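Local structure of protein-L-isoaspartate O-methyltransferase beta-aspartate methyltransferase (Plasmodium falciparum, 2PBF) at residues A[103-108]-A[137-142]; A[166-171]-A[187-192]. The protein probably methylates the free carboxylate of L-isoaspartyl residues in damaged proteins, using S-adenosyl-L-methionine as methyl donor, as a first step of their repair. All blocks are in the same frame, centred on the assembly; numbering follows the deposited sequence.

Interaction 1 of 2, residues A[103-108]-A[137-142]; sequences NVLENK and LKIDNF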
loop_
_atom_site.group_PDB
_atom_site.type_symbol
_atom_site.label_atom_id
_atom_site.label_comp_id
_atom_site.label_asym_id
_atom_site.label_seq_id
_atom_site.Cartn_x
_atom_site.Cartn_y
_atom_site.Cartn_z
ATOM N N ASN A 103 -2.068 12.364 -7.069
ATOM C CA ASN A 103 -2.504 12.905 -8.338
ATOM C C ASN A 103 -1.589 12.557 -9.491
ATOM O O ASN A 103 -1.170 13.439 -10.246
ATOM C CB ASN A 103 -2.681 14.431 -8.242
ATOM C CG ASN A 103 -3.662 14.990 -9.285
ATOM O OD1 ASN A 103 -4.168 14.281 -10.184
ATOM N ND2 ASN A 103 -3.926 16.278 -9.169
ATOM N N VAL A 104 -1.258 11.272 -9.625
ATOM C CA VAL A 104 -0.442 10.798 -10.744
ATOM C C VAL A 104 -1.043 11.170 -12.094
ATOM O O VAL A 104 -0.320 11.262 -13.095
ATOM C CB VAL A 104 -0.173 9.268 -10.699
ATOM C CG1 VAL A 104 0.670 8.911 -9.481
ATOM C CG2 VAL A 104 -1.469 8.506 -10.699
ATOM N N LEU A 105 -2.352 11.397 -12.130
ATOM C CA LEU A 105 -3.038 11.718 -13.398
ATOM C C LEU A 105 -2.720 13.129 -13.924
ATOM O O LEU A 105 -2.520 13.309 -15.129
ATOM C CB LEU A 105 -4.559 11.513 -13.271
ATOM C CG LEU A 105 -5.109 10.078 -13.261
ATOM C CD1 LEU A 105 -6.623 10.111 -12.957
ATOM C CD2 LEU A 105 -4.837 9.363 -14.572
ATOM N N GLU A 106 -2.651 14.107 -13.019
ATOM C CA GLU A 106 -2.331 15.499 -13.371
ATOM C C GLU A 106 -0.854 15.859 -13.139
ATOM O O GLU A 106 -0.288 16.677 -13.877
ATOM C CB GLU A 106 -3.234 16.492 -12.622
ATOM C CG GLU A 106 -4.677 16.556 -13.110
ATOM C CD GLU A 106 -5.598 17.434 -12.223
ATOM O OE1 GLU A 106 -5.119 18.125 -11.273
ATOM O OE2 GLU A 106 -6.827 17.415 -12.474
ATOM N N ASN A 107 -0.230 15.236 -12.141
ATOM C CA ASN A 107 1.148 15.543 -11.772
ATOM C C ASN A 107 2.140 14.507 -12.327
ATOM O O ASN A 107 2.205 13.354 -11.868
ATOM C CB ASN A 107 1.253 15.700 -10.258
ATOM C CG ASN A 107 2.528 16.397 -9.806
ATOM O OD1 ASN A 107 3.597 16.184 -10.345
ATOM N ND2 ASN A 107 2.404 17.232 -8.786
ATOM N N LYS A 108 2.939 14.932 -13.306
ATOM C CA LYS A 108 3.857 14.022 -14.014
ATOM C C LYS A 108 5.071 13.665 -13.185
ATOM O O LYS A 108 5.781 12.713 -13.504
ATOM C CB LYS A 108 4.307 14.633 -15.357
ATOM C CG LYS A 108 3.163 14.831 -16.349
ATOM C CD LYS A 108 3.600 15.643 -17.571
ATOM C CE LYS A 108 2.373 16.213 -18.296
ATOM N NZ LYS A 108 1.767 17.280 -17.414
ATOM N N LEU A 137 -4.026 3.009 -16.239
ATOM C CA LEU A 137 -3.111 2.101 -16.940
ATOM C C LEU A 137 -2.769 2.607 -18.332
ATOM O O LEU A 137 -2.275 1.859 -19.179
ATOM C CB LEU A 137 -3.584 0.638 -16.937
ATOM C CG LEU A 137 -4.453 0.191 -15.762
ATOM C CD1 LEU A 137 -5.886 0.142 -16.246
ATOM C CD2 LEU A 137 -4.046 -1.154 -15.234
ATOM N N LYS A 138 -3.009 3.900 -18.533
ATOM C CA LYS A 138 -2.599 4.602 -19.744
ATOM C C LYS A 138 -1.390 5.520 -19.478
ATOM O O LYS A 138 -0.834 6.099 -20.399
ATOM C CB LYS A 138 -3.769 5.419 -20.309
ATOM C CG LYS A 138 -4.984 4.592 -20.801
ATOM C CD LYS A 138 -4.577 3.472 -21.789
ATOM C CE LYS A 138 -5.781 2.627 -22.217
ATOM N NZ LYS A 138 -6.591 3.250 -23.325
ATOM N N ILE A 139 -0.974 5.648 -18.219
ATOM C CA ILE A 139 0.042 6.627 -17.887
ATOM C C ILE A 139 1.404 6.029 -17.561
ATOM O O ILE A 139 1.515 4.846 -17.257
ATOM C CB ILE A 139 -0.453 7.594 -16.808
ATOM C CG1 ILE A 139 -0.626 6.849 -15.459
ATOM C CG2 ILE A 139 -1.734 8.279 -17.314
ATOM C CD1 ILE A 139 -1.258 7.648 -14.364
ATOM N N ASP A 140 2.435 6.862 -17.624
ATOM C CA ASP A 140 3.804 6.406 -17.423
ATOM C C ASP A 140 4.160 6.322 -15.951
ATOM O O ASP A 140 5.097 5.611 -15.582
ATOM C CB ASP A 140 4.801 7.374 -18.071
ATOM C CG ASP A 140 4.932 7.181 -19.585
ATOM O OD1 ASP A 140 4.695 6.053 -20.082
ATOM O OD2 ASP A 140 5.292 8.179 -20.267
ATOM N N ASN A 141 3.451 7.097 -15.122
ATOM C CA ASN A 141 3.827 7.238 -13.727
ATOM C C ASN A 141 2.941 6.456 -12.719
ATOM O O ASN A 141 2.876 6.801 -11.549
ATOM C CB ASN A 141 3.963 8.735 -13.357
ATOM C CG ASN A 141 2.679 9.504 -13.535
ATOM O OD1 ASN A 141 1.815 9.112 -14.304
ATOM N ND2 ASN A 141 2.535 10.579 -12.809
ATOM N N PHE A 142 2.251 5.427 -13.205
ATOM C CA PHE A 142 1.570 4.460 -12.359
ATOM C C PHE A 142 1.793 3.091 -12.974
ATOM O O PHE A 142 1.620 2.921 -14.185
ATOM C CB PHE A 142 0.062 4.779 -12.225
ATOM C CG PHE A 142 -0.703 3.741 -11.426
ATOM C CD1 PHE A 142 -0.847 3.887 -10.052
ATOM C CD2 PHE A 142 -1.204 2.579 -12.033
ATOM C CE1 PHE A 142 -1.506 2.902 -9.271
ATOM C CE2 PHE A 142 -1.870 1.586 -11.257
ATOM C CZ PHE A 142 -2.045 1.771 -9.881
#

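Interaction 2 of 2, residues A[166-171]-A[187-192]; sequences IHVGAS and GKLIIP. With SAH (S-adenosyl-L-homocysteine), chain C.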
loop_
_atom_site.group_PDB
_atom_site.type_symbol
_atom_site.label_atom_id
_atom_site.label_comp_id
_atom_site.label_asym_id
_atom_site.label_seq_id
_atom_site.Cartn_x
_atom_site.Cartn_y
_atom_site.Cartn_z
ATOM N N ILE A 166 6.948 4.228 1.395
ATOM C CA ILE A 166 7.011 2.795 1.128
ATOM C C ILE A 166 6.004 2.070 1.999
ATOM O O ILE A 166 6.069 2.119 3.214
ATOM C CB ILE A 166 8.439 2.175 1.349
ATOM C CG1 ILE A 166 9.512 3.025 0.636
ATOM C CG2 ILE A 166 8.435 0.679 0.903
ATOM C CD1 ILE A 166 10.927 2.431 0.626
ATOM N N HIS A 167 5.058 1.407 1.373
ATOM C CA HIS A 167 4.097 0.648 2.123
ATOM C C HIS A 167 4.350 -0.807 1.833
ATOM O O HIS A 167 4.536 -1.208 0.687
ATOM C CB HIS A 167 2.678 1.038 1.756
ATOM C CG HIS A 167 1.654 0.155 2.381
ATOM N ND1 HIS A 167 1.131 -0.943 1.736
ATOM C CD2 HIS A 167 1.098 0.172 3.614
ATOM C CE1 HIS A 167 0.287 -1.559 2.540
ATOM N NE2 HIS A 167 0.243 -0.896 3.680
ATOM N N VAL A 168 4.389 -1.608 2.884
ATOM C CA VAL A 168 4.592 -3.011 2.688
ATOM C C VAL A 168 3.391 -3.710 3.320
ATOM O O VAL A 168 3.171 -3.589 4.514
ATOM C CB VAL A 168 5.916 -3.467 3.334
ATOM C CG1 VAL A 168 6.267 -4.836 2.871
ATOM C CG2 VAL A 168 7.059 -2.461 3.023
ATOM N N GLY A 169 2.640 -4.450 2.503
ATOM C CA GLY A 169 1.365 -5.013 2.946
ATOM C C GLY A 169 1.459 -6.482 3.354
ATOM O O GLY A 169 0.452 -7.178 3.364
ATOM N N ALA A 170 2.676 -6.921 3.707
ATOM C CA ALA A 170 2.952 -8.278 4.103
ATOM C C ALA A 170 4.065 -8.242 5.135
ATOM O O ALA A 170 4.916 -7.345 5.121
ATOM C CB ALA A 170 3.328 -9.152 2.892
ATOM N N SER A 171 4.015 -9.200 6.062
ATOM C CA SER A 171 4.906 -9.248 7.198
ATOM C C SER A 171 6.252 -9.891 6.870
ATOM O O SER A 171 6.325 -10.917 6.193
ATOM C CB SER A 171 4.245 -10.038 8.313
ATOM O OG SER A 171 5.103 -10.100 9.410
ATOM N N GLY A 187 11.672 10.236 3.979
ATOM C CA GLY A 187 10.641 9.284 3.580
ATOM C C GLY A 187 10.207 8.449 4.773
ATOM O O GLY A 187 10.990 8.296 5.754
ATOM N N LYS A 188 8.969 7.937 4.705
ATOM C CA LYS A 188 8.442 6.947 5.658
ATOM C C LYS A 188 8.177 5.571 5.041
ATOM O O LYS A 188 7.653 5.468 3.924
ATOM C CB LYS A 188 7.174 7.467 6.342
ATOM C CG LYS A 188 7.485 8.301 7.568
ATOM C CD LYS A 188 6.416 9.290 7.923
ATOM C CE LYS A 188 6.899 10.082 9.146
ATOM N NZ LYS A 188 5.801 10.871 9.761
ATOM N N LEU A 189 8.527 4.527 5.796
ATOM C CA LEU A 189 8.295 3.123 5.437
ATOM C C LEU A 189 7.432 2.542 6.545
ATOM O O LEU A 189 7.771 2.653 7.728
ATOM C CB LEU A 189 9.617 2.353 5.413
ATOM C CG LEU A 189 10.023 1.078 4.645
ATOM C CD1 LEU A 189 11.369 0.586 5.247
ATOM C CD2 LEU A 189 9.027 -0.072 4.597
ATOM N N ILE A 190 6.312 1.965 6.148
ATOM C CA ILE A 190 5.365 1.278 7.027
ATOM C C ILE A 190 5.448 -0.211 6.715
ATOM O O ILE A 190 5.225 -0.630 5.591
ATOM C CB ILE A 190 3.913 1.788 6.773
ATOM C CG1 ILE A 190 3.753 3.241 7.226
ATOM C CG2 ILE A 190 2.842 0.848 7.396
ATOM C CD1 ILE A 190 3.954 3.454 8.714
ATOM N N ILE A 191 5.784 -1.012 7.715
ATOM C CA ILE A 191 6.033 -2.417 7.470
ATOM C C ILE A 191 5.779 -3.271 8.711
ATOM O O ILE A 191 6.193 -2.900 9.798
ATOM C CB ILE A 191 7.501 -2.633 6.941
ATOM C CG1 ILE A 191 7.816 -4.116 6.778
ATOM C CG2 ILE A 191 8.538 -1.886 7.826
ATOM C CD1 ILE A 191 9.141 -4.385 6.051
ATOM N N PRO A 192 5.079 -4.414 8.550
ATOM C CA PRO A 192 5.020 -5.344 9.693
ATOM C C PRO A 192 6.292 -6.193 9.765
ATOM O O PRO A 192 6.717 -6.732 8.756
ATOM C CB PRO A 192 3.800 -6.219 9.377
ATOM C CG PRO A 192 3.130 -5.554 8.134
ATOM C CD PRO A 192 4.285 -4.917 7.413
HETATM N N SAH C . -2.241 -4.186 0.050
HETATM C CA SAH C . -2.793 -5.511 -0.333
HETATM C CB SAH C . -2.283 -6.554 0.629
HETATM C CG SAH C . -2.440 -7.927 -0.009
HETATM S SD SAH C . -1.838 -9.229 1.069
HETATM C C SAH C . -4.323 -5.536 -0.404
HETATM O O SAH C . -4.970 -5.016 0.507
HETATM O OXT SAH C . -4.923 -6.071 -1.371
HETATM C "C5'" SAH C . -0.074 -8.987 0.745
HETATM C "C4'" SAH C . 0.385 -9.235 -0.693
HETATM O "O4'" SAH C . 1.783 -9.311 -0.664
HETATM C "C3'" SAH C . -0.093 -10.515 -1.363
HETATM O "O3'" SAH C . -0.811 -10.181 -2.539
HETATM C "C2'" SAH C . 1.181 -11.291 -1.666
HETATM O "O2'" SAH C . 1.109 -11.986 -2.890
HETATM C "C1'" SAH C . 2.206 -10.176 -1.706
HETATM N N9 SAH C . 3.600 -10.568 -1.402
HETATM C C8 SAH C . 3.999 -11.481 -0.469
HETATM N N7 SAH C . 5.351 -11.510 -0.463
HETATM C C5 SAH C . 5.828 -10.654 -1.394
HETATM C C6 SAH C . 7.120 -10.325 -1.817
HETATM N N6 SAH C . 8.206 -10.881 -1.297
HETATM N N1 SAH C . 7.286 -9.370 -2.787
HETATM C C2 SAH C . 6.181 -8.769 -3.359
HETATM N N3 SAH C . 4.924 -9.122 -2.937
HETATM C C4 SAH C . 4.736 -10.048 -1.973
#

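Interaction 1 of 2, residues A[103-108]-A[137-142]
N141 turns its amide toward V104 by a first torsion of 61°, which sets CG between its own backbone N and carbonyl carbon, while I139, with CG1 likewise placed (chi1 68°) and CD1 then extended, sends its terminal methyl to the same residue. The amide makes the polar half of the contact. N141 ND2 donates to V104 O over 2.9 Å, in the plane of the carbonyl and on one of its lone pairs, and V104 O also lies close to the amide plane of N141. N107 O sits 2.9 Å from N141 ND2 as well. Asparagine suits this place because its short side chain carries an amide N-H to V104 O, in a segment with helical angles but no regular helical bonds; ND2 also bonds to S110 O.

Helix 93-101 is closed by a Schellman motif at N103, and the contact joins the loop from there to strand 111-116 with the loop between helix 119-132 and strand 142-146. In the apolar half, V104 CG2 meets I139 CD1 at 3.8 Å, the side chains crossing at about a right angle, and L105 CD2 reaches the same methyl at 4.0 Å. Branched V104 suits its place because its methyls diverge, CG1 lying 3.7 Å from the backbone O of N141. None of the side chains of V104, L105, I139 and N141 is charged, so the contact probably owes little to electrostatic attraction between ions.

Interaction 2 of 2, residues A[166-171]-A[187-192]
V168 and L189 face each other through single methyls: V168 CG2 lies 3.5 Å from L189 CD2, tighter than ordinary van der Waals contact, with the two side chains meeting at a slant. The first torsion of L189, with CG anti to the backbone N (chi1 -155°), brings CG to 3.8 Å from I166 CB; CD2, one bond further on, touches V168 CG2 and also I166 CG2, the latter at 3.8 Å. Beyond it, I191 lays CB against V168 CG2 at 3.9 Å. Branched aliphatic residues suit this face, which helix 177-182 covers through L179 and L182.

The backbones beneath run parallel, 3° apart, as neighbouring strands of the Rossmann-like methyltransferase sheet, joined by a crossover that includes helix 177-182. I166 N donates to K188 O, I190 N to I166 O and V168 N to I190 O, so I166 and I190 are each bonded through both N and O.

H167 and I190 point to the other face, where I190 CG2 approaches the imidazole obliquely at 4.2 Å from CD2. The histidine is held at both nitrogens, ND1 by D86 and NE2, weakly, by S70. Past the strand end, G169 and A170 line the S-adenosyl-L-homocysteine pocket: G169 O is 3.2 Å from C5' of the ligand, whose amino nitrogen lies on the side where G169 has no side chain. P192, lacking an N-H, packs CD 3.4 Å from V168 O.

How the interactions relate
The two contacts follow one another along the chain, interaction 1 closing before interaction 2 opens, and their centres lie 22 Å apart with nearest atoms about 12 Å apart. Interaction 1 lies in loops at the edge of the seven-stranded mixed sheet, interaction 2 largely within it. Interaction 1 joins the loops that lead into strands 111-116 and 142-146, the latter an outermost strand within the chain, and is partly buried. Interaction 2 pairs strands 163-168 and 187-195 nearer the middle of the sheet, and is buried. Strand 83-87 lies between 111-116 and 163-168 in the sheet. Only interaction 2 contributes residues to the S-adenosyl-L-homocysteine pocket; interaction 1 is peripheral packing, with the F142 side chain about 12 Å from the ligand.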